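Local coordinates for protein malonate decarboxylase subunit alpha (Acinetobacter baumannii ATCC 17978, PDB 6MPR) that probably serves as the acyl-carrier-protein transferase subunit of malonate decarboxylase, exchanging acetyl for malonyl on the carrier protein during malonate breakdown, at residues A250-E259 / I277-L288; E478-K486 / L523-R534. All coordinates share one frame; numbering follows the deposited sequence.

In the fold
Both contacts belong to the part of the chain built on the mixed sheet, and their centres lie about 14 Å apart. Contact 1 packs two helices, 244-261 and 272-287, that precede and follow strand 265-268 in the chain. Contact 2 pairs strand 480-482 with 524-525, an edge strand of the same sheet within this chain, at its antiparallel end. Helix 244-261 joins the two. Gly-256 O and Tyr-483 OH lie 2.6 Å apart, a probable hydrogen bond. Close by, Met-252 O packs on Ile-481 CD1 at 3.5 Å, and Tyr-284 OH on Ile-532 CD1 at 3.6 Å. No other chain of the assembly touches either contact.

Contact 1 of 2, residues A250-E259 / I277-L288; sequences AMMAIRGIYE and IELILPTYGESL
Helices 250-259 and 277-287 cross at -63°, with their axes 9.5 Å apart at closest approach, and Ala-250 and Ile-277 bring their CA atoms closest. This is knobs-into-holes packing of two helices joined through strand 265-268 of the mixed sheet. Ile-254 is one knob. It sits among Ile-277, Ile-280, Leu-281 and Tyr-284, and its CD1 reaches Ile-280 CG1 at 3.5 Å. Ile-277 is the reciprocal knob, set among Ala-250, Ala-253, Ile-254 and Tyr-258. Its CG1 presses on Ala-250 CB at 3.4 Å, tighter than usual for two carbons. Its CD1 meets both Ala-253 CB and Tyr-258 OH. That hydroxyl is hydrogen-bonded to His-268, on the strand that follows helix 244-261.

The Tyr-284 ring is held between two side chains. Met-251 CG lies over one face, 3.9 Å from the ring centroid, in a CH-pi contact. The Met-251 chain then bends at chi3 (93°), which brings CE back to the ring at CE1. Met-251 SD stands farther above the same face, 4.9 Å from the Tyr-284 ring centroid, a Met-aromatic contact. Leu-288 CD1 covers the opposite face toward the rim, while Arg-255 CB and Ile-254 CD1 come to the ring edge.

Polar groups lie at the Leu-288 end. Arg-255 NH1 makes a weak, bent hydrogen bond to Glu-259 OE1, part of a salt bridge within the helix. No direct hydrogen bond joins the two segments. Instead one water spans them, donating to Glu-259 OE2 and to Leu-288 O, at 2.8 Å from each.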
loop_
_atom_site.group_PDB
_atom_site.type_symbol
_atom_site.label_atom_id
_atom_site.label_comp_id
_atom_site.label_asym_id
_atom_site.label_seq_id
_atom_site.Cartn_x
_atom_site.Cartn_y
_atom_site.Cartn_z
ATOM N N ALA A 250 23.486 -16.245 9.264
ATOM C CA ALA A 250 22.127 -16.726 9.513
ATOM C C ALA A 250 21.920 -17.085 10.985
ATOM O O ALA A 250 20.858 -16.803 11.554
ATOM C CB ALA A 250 21.840 -17.930 8.616
ATOM N N MET A 251 22.923 -17.696 11.622
ATOM C CA MET A 251 22.821 -17.977 13.053
ATOM C C MET A 251 22.662 -16.692 13.860
ATOM O O MET A 251 21.843 -16.626 14.785
ATOM C CB MET A 251 24.053 -18.745 13.541
ATOM C CG MET A 251 24.106 -20.206 13.105
ATOM S SD MET A 251 25.763 -20.893 13.309
ATOM C CE MET A 251 25.676 -21.612 14.953
ATOM N N MET A 252 23.461 -15.672 13.545
ATOM C CA MET A 252 23.359 -14.401 14.259
ATOM C C MET A 252 22.021 -13.707 14.006
ATOM O O MET A 252 21.464 -13.089 14.922
ATOM C CB MET A 252 24.532 -13.505 13.869
ATOM C CG MET A 252 25.868 -14.057 14.369
ATOM S SD MET A 252 27.196 -12.835 14.286
ATOM C CE MET A 252 27.525 -12.801 12.526
ATOM N N ALA A 253 21.492 -13.783 12.776
ATOM C CA ALA A 253 20.159 -13.249 12.518
ATOM C C ALA A 253 19.108 -13.916 13.399
ATOM O O ALA A 253 18.230 -13.243 13.946
ATOM C CB ALA A 253 19.792 -13.409 11.037
ATOM N N ILE A 254 19.172 -15.237 13.540
ATOM C CA ILE A 254 18.127 -15.952 14.275
ATOM C C ILE A 254 18.219 -15.658 15.761
ATOM O O ILE A 254 17.216 -15.366 16.423
ATOM C CB ILE A 254 18.220 -17.461 14.003
ATOM C CG1 ILE A 254 17.835 -17.736 12.553
ATOM C CG2 ILE A 254 17.345 -18.225 15.003
ATOM C CD1 ILE A 254 18.117 -19.147 12.059
ATOM N N ARG A 255 19.423 -15.752 16.308
ATOM C CA ARG A 255 19.637 -15.561 17.733
ATOM C C ARG A 255 19.605 -14.081 18.105
ATOM O O ARG A 255 18.921 -13.679 19.054
ATOM C CB ARG A 255 20.972 -16.202 18.099
ATOM C CG ARG A 255 21.370 -16.110 19.545
ATOM C CD ARG A 255 20.765 -17.234 20.360
ATOM N NE ARG A 255 21.275 -17.210 21.722
ATOM C CZ ARG A 255 20.674 -17.788 22.756
ATOM N NH1 ARG A 255 19.526 -18.433 22.585
ATOM N NH2 ARG A 255 21.217 -17.712 23.963
ATOM N N GLY A 256 20.322 -13.250 17.351
ATOM C CA GLY A 256 20.492 -11.860 17.709
ATOM C C GLY A 256 19.424 -10.902 17.224
ATOM O O GLY A 256 19.433 -9.743 17.643
ATOM N N ILE A 257 18.526 -11.338 16.338
ATOM C CA ILE A 257 17.455 -10.472 15.847
ATOM C C ILE A 257 16.084 -11.126 16.014
ATOM O O ILE A 257 15.202 -10.578 16.691
ATOM C CB ILE A 257 17.690 -10.078 14.375
ATOM C CG1 ILE A 257 19.106 -9.495 14.177
ATOM C CG2 ILE A 257 16.637 -9.048 13.948
ATOM C CD1 ILE A 257 19.397 -9.025 12.742
ATOM N N TYR A 258 15.877 -12.290 15.390
ATOM C CA TYR A 258 14.541 -12.890 15.389
ATOM C C TYR A 258 14.132 -13.306 16.796
ATOM O O TYR A 258 13.039 -12.963 17.269
ATOM C CB TYR A 258 14.472 -14.111 14.465
ATOM C CG TYR A 258 14.667 -13.854 12.980
ATOM C CD1 TYR A 258 14.880 -12.571 12.481
ATOM C CD2 TYR A 258 14.627 -14.912 12.076
ATOM C CE1 TYR A 258 15.058 -12.363 11.107
ATOM C CE2 TYR A 258 14.791 -14.706 10.724
ATOM C CZ TYR A 258 15.009 -13.439 10.249
ATOM O OH TYR A 258 15.185 -13.274 8.903
ATOM N N GLU A 259 15.003 -14.049 17.475
ATOM C CA GLU A 259 14.729 -14.441 18.852
ATOM C C GLU A 259 14.697 -13.222 19.771
ATOM O O GLU A 259 13.798 -13.085 20.608
ATOM C CB GLU A 259 15.784 -15.436 19.330
ATOM C CG GLU A 259 15.456 -16.016 20.706
ATOM C CD GLU A 259 16.495 -16.993 21.219
ATOM O OE1 GLU A 259 17.533 -17.205 20.550
ATOM O OE2 GLU A 259 16.266 -17.556 22.304
ATOM N N ILE A 277 19.293 -18.809 6.431
ATOM C CA ILE A 277 18.359 -18.646 7.552
ATOM C C ILE A 277 17.215 -19.644 7.434
ATOM O O ILE A 277 16.911 -20.393 8.377
ATOM C CB ILE A 277 17.818 -17.200 7.603
ATOM C CG1 ILE A 277 18.898 -16.222 8.059
ATOM C CG2 ILE A 277 16.611 -17.112 8.529
ATOM C CD1 ILE A 277 18.440 -14.775 8.005
ATOM N N GLU A 278 16.555 -19.653 6.269
ATOM C CA GLU A 278 15.436 -20.559 6.032
ATOM C C GLU A 278 15.835 -22.010 6.271
ATOM O O GLU A 278 15.071 -22.781 6.869
ATOM C CB GLU A 278 14.914 -20.363 4.605
ATOM C CG GLU A 278 14.438 -18.922 4.323
ATOM C CD GLU A 278 14.254 -18.592 2.851
ATOM O OE1 GLU A 278 14.145 -19.514 2.020
ATOM O OE2 GLU A 278 14.229 -17.378 2.532
ATOM N N LEU A 279 17.041 -22.394 5.844
ATOM C CA LEU A 279 17.481 -23.784 5.927
ATOM C C LEU A 279 18.041 -24.184 7.290
ATOM O O LEU A 279 18.192 -25.387 7.542
ATOM C CB LEU A 279 18.522 -24.079 4.843
ATOM C CG LEU A 279 17.905 -24.165 3.444
ATOM C CD1 LEU A 279 18.985 -24.250 2.367
ATOM C CD2 LEU A 279 16.957 -25.356 3.363
ATOM N N ILE A 280 18.342 -23.244 8.184
ATOM C CA ILE A 280 18.788 -23.630 9.515
ATOM C C ILE A 280 17.741 -23.365 10.584
ATOM O O ILE A 280 17.971 -23.712 11.744
ATOM C CB ILE A 280 20.137 -22.984 9.915
ATOM C CG1 ILE A 280 20.001 -21.487 10.182
ATOM C CG2 ILE A 280 21.234 -23.295 8.905
ATOM C CD1 ILE A 280 21.234 -20.879 10.805
ATOM N N LEU A 281 16.593 -22.787 10.242
ATOM C CA LEU A 281 15.497 -22.786 11.209
ATOM C C LEU A 281 15.199 -24.179 11.746
ATOM O O LEU A 281 15.133 -24.334 12.974
ATOM C CB LEU A 281 14.243 -22.148 10.598
ATOM C CG LEU A 281 14.251 -20.628 10.527
ATOM C CD1 LEU A 281 13.033 -20.189 9.742
ATOM C CD2 LEU A 281 14.241 -20.042 11.942
ATOM N N PRO A 282 15.053 -25.228 10.923
ATOM C CA PRO A 282 14.677 -26.535 11.482
ATOM C C PRO A 282 15.809 -27.261 12.188
ATOM O O PRO A 282 15.570 -28.335 12.757
ATOM C CB PRO A 282 14.216 -27.330 10.242
ATOM C CG PRO A 282 13.993 -26.294 9.166
ATOM C CD PRO A 282 15.008 -25.247 9.449
ATOM N N THR A 283 17.030 -26.732 12.157
ATOM C CA THR A 283 18.166 -27.349 12.835
ATOM C C THR A 283 18.652 -26.443 13.960
ATOM O O THR A 283 18.415 -26.731 15.133
ATOM C CB THR A 283 19.298 -27.641 11.848
ATOM O OG1 THR A 283 19.622 -26.440 11.137
ATOM C CG2 THR A 283 18.885 -28.716 10.851
ATOM N N TYR A 284 19.309 -25.333 13.630
ATOM C CA TYR A 284 19.753 -24.404 14.663
ATOM C C TYR A 284 18.569 -23.788 15.401
ATOM O O TYR A 284 18.579 -23.684 16.633
ATOM C CB TYR A 284 20.625 -23.325 14.031
ATOM C CG TYR A 284 21.148 -22.301 15.003
ATOM C CD1 TYR A 284 22.033 -22.665 16.008
ATOM C CD2 TYR A 284 20.788 -20.959 14.889
ATOM C CE1 TYR A 284 22.533 -21.715 16.894
ATOM C CE2 TYR A 284 21.281 -20.004 15.768
ATOM C CZ TYR A 284 22.147 -20.389 16.768
ATOM O OH TYR A 284 22.636 -19.439 17.639
ATOM N N GLY A 285 17.527 -23.390 14.669
ATOM C CA GLY A 285 16.356 -22.847 15.327
ATOM C C GLY A 285 15.705 -23.849 16.257
ATOM O O GLY A 285 15.284 -23.501 17.362
ATOM N N GLU A 286 15.635 -25.114 15.829
ATOM C CA GLU A 286 15.081 -26.170 16.677
ATOM C C GLU A 286 15.917 -26.377 17.935
ATOM O O GLU A 286 15.373 -26.590 19.025
ATOM C CB GLU A 286 14.981 -27.469 15.876
ATOM C CG GLU A 286 14.585 -28.701 16.679
ATOM C CD GLU A 286 13.201 -28.603 17.269
ATOM O OE1 GLU A 286 12.960 -29.288 18.290
ATOM O OE2 GLU A 286 12.357 -27.852 16.723
ATOM N N SER A 287 17.243 -26.317 17.804
ATOM C CA SER A 287 18.119 -26.466 18.960
ATOM C C SER A 287 17.933 -25.352 19.989
ATOM O O SER A 287 18.223 -25.568 21.173
ATOM C CB SER A 287 19.579 -26.508 18.499
ATOM O OG SER A 287 20.060 -25.195 18.267
ATOM N N LEU A 288 17.447 -24.182 19.573
ATOM C CA LEU A 288 17.140 -23.067 20.463
ATOM C C LEU A 288 15.716 -23.124 21.007
ATOM O O LEU A 288 15.327 -22.239 21.781
ATOM C CB LEU A 288 17.359 -21.726 19.731
ATOM C CG LEU A 288 18.780 -21.448 19.225
ATOM C CD1 LEU A 288 18.825 -20.160 18.414
ATOM C CD2 LEU A 288 19.777 -21.402 20.388
HETATM O O HOH W 1 16.698 -20.220 23.101
#

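Contact 2 of 2, residues E478-K486 / L523-R534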
loop_
_atom_site.group_PDB
_atom_site.type_symbol
_atom_site.label_atom_id
_atom_site.label_comp_id
_atom_site.label_asym_id
_atom_site.label_seq_id
_atom_site.Cartn_x
_atom_site.Cartn_y
_atom_site.Cartn_z
ATOM N N GLU A 478 29.352 -10.488 8.578
ATOM C CA GLU A 478 30.042 -11.657 9.105
ATOM C C GLU A 478 30.827 -11.331 10.372
ATOM O O GLU A 478 31.278 -12.251 11.062
ATOM C CB GLU A 478 30.943 -12.276 8.022
ATOM C CG GLU A 478 32.299 -11.604 7.798
ATOM C CD GLU A 478 32.255 -10.426 6.841
ATOM O OE1 GLU A 478 31.148 -9.924 6.535
ATOM O OE2 GLU A 478 33.348 -9.993 6.396
ATOM N N GLU A 479 30.950 -10.048 10.716
ATOM C CA GLU A 479 31.595 -9.618 11.950
ATOM C C GLU A 479 30.650 -9.542 13.143
ATOM O O GLU A 479 31.106 -9.662 14.282
ATOM C CB GLU A 479 32.246 -8.249 11.734
ATOM C CG GLU A 479 33.383 -8.280 10.743
ATOM C CD GLU A 479 34.647 -8.812 11.374
ATOM O OE1 GLU A 479 35.366 -8.006 12.012
ATOM O OE2 GLU A 479 34.904 -10.032 11.255
ATOM N N GLY A 480 29.357 -9.342 12.932
ATOM C CA GLY A 480 28.434 -9.217 14.040
ATOM C C GLY A 480 27.268 -8.315 13.671
ATOM O O GLY A 480 27.045 -8.026 12.505
ATOM N N ILE A 481 26.523 -7.889 14.693
ATOM C CA ILE A 481 25.334 -7.061 14.513
ATOM C C ILE A 481 25.572 -5.719 15.187
ATOM O O ILE A 481 26.000 -5.666 16.344
ATOM C CB ILE A 481 24.068 -7.718 15.094
ATOM C CG1 ILE A 481 23.826 -9.106 14.496
ATOM C CG2 ILE A 481 22.843 -6.829 14.855
ATOM C CD1 ILE A 481 22.743 -9.874 15.227
ATOM N N ALA A 482 25.266 -4.638 14.476
ATOM C CA ALA A 482 25.163 -3.316 15.077
ATOM C C ALA A 482 23.681 -3.016 15.265
ATOM O O ALA A 482 22.916 -3.024 14.291
ATOM C CB ALA A 482 25.841 -2.253 14.203
ATOM N N TYR A 483 23.266 -2.791 16.516
ATOM C CA TYR A 483 21.859 -2.490 16.809
ATOM C C TYR A 483 21.616 -0.991 16.638
ATOM O O TYR A 483 21.426 -0.242 17.598
ATOM C CB TYR A 483 21.476 -2.962 18.208
ATOM C CG TYR A 483 21.476 -4.464 18.381
ATOM C CD1 TYR A 483 20.483 -5.253 17.801
ATOM C CD2 TYR A 483 22.458 -5.096 19.137
ATOM C CE1 TYR A 483 20.477 -6.629 17.958
ATOM C CE2 TYR A 483 22.457 -6.475 19.306
ATOM C CZ TYR A 483 21.468 -7.234 18.705
ATOM O OH TYR A 483 21.472 -8.600 18.873
ATOM N N LEU A 484 21.575 -0.579 15.364
ATOM C CA LEU A 484 21.524 0.841 15.017
ATOM C C LEU A 484 20.280 1.532 15.570
ATOM O O LEU A 484 20.314 2.740 15.826
ATOM C CB LEU A 484 21.588 1.011 13.496
ATOM C CG LEU A 484 22.832 0.529 12.741
ATOM C CD1 LEU A 484 22.676 0.835 11.242
ATOM C CD2 LEU A 484 24.134 1.135 13.303
ATOM N N TYR A 485 19.176 0.797 15.763
ATOM C CA TYR A 485 17.974 1.426 16.302
ATOM C C TYR A 485 18.214 2.041 17.670
ATOM O O TYR A 485 17.438 2.906 18.093
ATOM C CB TYR A 485 16.813 0.428 16.385
ATOM C CG TYR A 485 16.857 -0.562 17.530
ATOM C CD1 TYR A 485 17.500 -1.800 17.396
ATOM C CD2 TYR A 485 16.210 -0.294 18.729
ATOM C CE1 TYR A 485 17.532 -2.699 18.428
ATOM C CE2 TYR A 485 16.231 -1.203 19.774
ATOM C CZ TYR A 485 16.890 -2.401 19.614
ATOM O OH TYR A 485 16.920 -3.299 20.641
ATOM N N LYS A 486 19.263 1.609 18.368
ATOM C CA LYS A 486 19.570 2.094 19.703
ATOM C C LYS A 486 20.653 3.160 19.716
ATOM O O LYS A 486 20.939 3.701 20.785
ATOM C CB LYS A 486 19.997 0.933 20.608
ATOM C CG LYS A 486 18.866 0.305 21.389
ATOM C CD LYS A 486 19.364 -0.855 22.228
ATOM C CE LYS A 486 20.122 -1.866 21.383
ATOM N NZ LYS A 486 20.515 -3.062 22.177
ATOM N N LEU A 523 25.355 -2.715 22.325
ATOM C CA LEU A 523 25.036 -2.042 21.067
ATOM C C LEU A 523 25.632 -2.747 19.852
ATOM O O LEU A 523 25.130 -2.575 18.731
ATOM C CB LEU A 523 25.532 -0.599 21.123
ATOM C CG LEU A 523 24.857 0.315 22.138
ATOM C CD1 LEU A 523 25.618 1.635 22.214
ATOM C CD2 LEU A 523 23.432 0.554 21.719
ATOM N N VAL A 524 26.699 -3.512 20.049
ATOM C CA VAL A 524 27.296 -4.365 19.034
ATOM C C VAL A 524 27.441 -5.749 19.641
ATOM O O VAL A 524 27.821 -5.873 20.809
ATOM C CB VAL A 524 28.668 -3.820 18.579
ATOM C CG1 VAL A 524 29.397 -4.836 17.714
ATOM C CG2 VAL A 524 28.487 -2.498 17.837
ATOM N N VAL A 525 27.144 -6.785 18.863
ATOM C CA VAL A 525 27.405 -8.157 19.265
ATOM C C VAL A 525 28.263 -8.836 18.207
ATOM O O VAL A 525 27.946 -8.801 17.014
ATOM C CB VAL A 525 26.111 -8.961 19.516
ATOM C CG1 VAL A 525 25.412 -8.466 20.762
ATOM C CG2 VAL A 525 25.186 -8.902 18.314
ATOM N N PHE A 526 29.367 -9.429 18.653
ATOM C CA PHE A 526 30.160 -10.376 17.888
ATOM C C PHE A 526 29.571 -11.772 18.069
ATOM O O PHE A 526 28.764 -11.992 18.973
ATOM C CB PHE A 526 31.610 -10.346 18.372
ATOM C CG PHE A 526 32.378 -9.103 17.975
ATOM C CD1 PHE A 526 31.799 -8.117 17.180
ATOM C CD2 PHE A 526 33.708 -8.940 18.368
ATOM C CE1 PHE A 526 32.518 -6.981 16.810
ATOM C CE2 PHE A 526 34.435 -7.812 18.003
ATOM C CZ PHE A 526 33.838 -6.830 17.212
ATOM N N PRO A 527 29.938 -12.740 17.220
ATOM C CA PRO A 527 29.398 -14.100 17.410
ATOM C C PRO A 527 29.536 -14.618 18.838
ATOM O O PRO A 527 28.596 -15.229 19.365
ATOM C CB PRO A 527 30.215 -14.932 16.415
ATOM C CG PRO A 527 30.546 -13.962 15.328
ATOM C CD PRO A 527 30.759 -12.642 15.995
ATOM N N GLU A 528 30.669 -14.353 19.495
ATOM C CA GLU A 528 30.860 -14.858 20.855
ATOM C C GLU A 528 29.833 -14.286 21.831
ATOM O O GLU A 528 29.418 -14.983 22.768
ATOM C CB GLU A 528 32.277 -14.550 21.342
ATOM C CG GLU A 528 32.806 -13.197 20.912
ATOM C CD GLU A 528 33.823 -13.298 19.781
ATOM O OE1 GLU A 528 35.030 -13.153 20.072
ATOM O OE2 GLU A 528 33.415 -13.534 18.612
ATOM N N ASP A 529 29.411 -13.030 21.629
ATOM C CA ASP A 529 28.419 -12.400 22.498
ATOM C C ASP A 529 27.043 -13.034 22.377
ATOM O O ASP A 529 26.189 -12.796 23.236
ATOM C CB ASP A 529 28.298 -10.902 22.187
ATOM C CG ASP A 529 29.630 -10.170 22.266
ATOM O OD1 ASP A 529 30.376 -10.379 23.239
ATOM O OD2 ASP A 529 29.934 -9.370 21.354
ATOM N N LEU A 530 26.792 -13.806 21.321
ATOM C CA LEU A 530 25.537 -14.524 21.169
ATOM C C LEU A 530 25.680 -16.010 21.475
ATOM O O LEU A 530 24.751 -16.780 21.212
ATOM C CB LEU A 530 24.985 -14.328 19.752
ATOM C CG LEU A 530 24.698 -12.893 19.296
ATOM C CD1 LEU A 530 24.474 -12.850 17.796
ATOM C CD2 LEU A 530 23.493 -12.300 20.031
ATOM N N GLY A 531 26.822 -16.428 22.015
ATOM C CA GLY A 531 27.056 -17.840 22.262
ATOM C C GLY A 531 27.357 -18.644 21.017
ATOM O O GLY A 531 27.096 -19.851 20.985
ATOM N N ILE A 532 27.905 -18.012 19.984
ATOM C CA ILE A 532 28.136 -18.677 18.707
ATOM C C ILE A 532 29.635 -18.798 18.482
ATOM O O ILE A 532 30.354 -17.792 18.468
ATOM C CB ILE A 532 27.455 -17.930 17.552
ATOM C CG1 ILE A 532 25.945 -17.957 17.747
ATOM C CG2 ILE A 532 27.818 -18.565 16.216
ATOM C CD1 ILE A 532 25.185 -17.006 16.832
ATOM N N ARG A 533 30.103 -20.032 18.309
ATOM C CA ARG A 533 31.457 -20.296 17.852
ATOM C C ARG A 533 31.462 -20.356 16.332
ATOM O O ARG A 533 30.612 -21.017 15.728
ATOM C CB ARG A 533 31.982 -21.609 18.444
ATOM N N ARG A 534 32.415 -19.651 15.717
ATOM C CA ARG A 534 32.511 -19.656 14.263
ATOM C C ARG A 534 32.681 -21.066 13.707
ATOM O O ARG A 534 32.259 -21.340 12.577
ATOM C CB ARG A 534 33.668 -18.768 13.814
ATOM C CG ARG A 534 33.409 -17.290 14.011
ATOM C CD ARG A 534 34.471 -16.457 13.305
ATOM N NE ARG A 534 33.935 -15.173 12.859
ATOM C CZ ARG A 534 33.958 -14.067 13.596
ATOM N NH1 ARG A 534 33.447 -12.935 13.121
ATOM N NH2 ARG A 534 34.486 -14.098 14.810
HETATM O O HOH W 2 33.365 -14.024 10.368
HETATM O O HOH W 3 33.687 -10.322 14.905
#
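The Tyr-483 ring has Ile-481 CG2 over one face, toward the rim, and Val-525 CG1 at its edge in plane, 3.8 Å from Tyr-483 CE2. Ile-481 and Val-525 belong to an antiparallel beta pair at the end of the mixed sheet, where 524-525 is an edge strand within this chain; Tyr-483 follows strand 480-482 in an inverse gamma turn. The Phe-526 ring has a water over the centre of one face. The Arg-534 guanidinium carries Pro-527 CG on one face, and the same water lies at its edge with Glu-479 CA.

Ile-481 and Val-525 form the hydrogen-bonded pair. Ile-481 N gives to Val-525 O at 2.9 Å, and Val-525 N gives to Ile-481 O at 3.0 Å. Their side chains lie side by side and point the same way, with Ile-481 CB against Val-525 CG2. Tyr-483 N adds a nearly straight bond to Leu-523 O (170°). The Tyr-483 hydroxyl has its polar partner, Gly-256 O, on helix 244-261. Ala-482 and Val-524 form the next, non-hydrogen-bonded pair, with side chains on the other face of the sheet. Gly-480 CA comes 3.0 Å from Val-525 O in a CA-H...O contact.

Beyond the strands, Arg-534 NH1 donates a hydrogen bond to Glu-478 O, 3.1 Å away, on a lone pair in the carbonyl plane. A second water links Arg-534 NE to the same oxygen. A bend at chi2 (-79°) leaves Glu-479 OE2 3.7 Å from Arg-534 NH1 and well out of the guanidinium plane, a long, purely electrostatic pair.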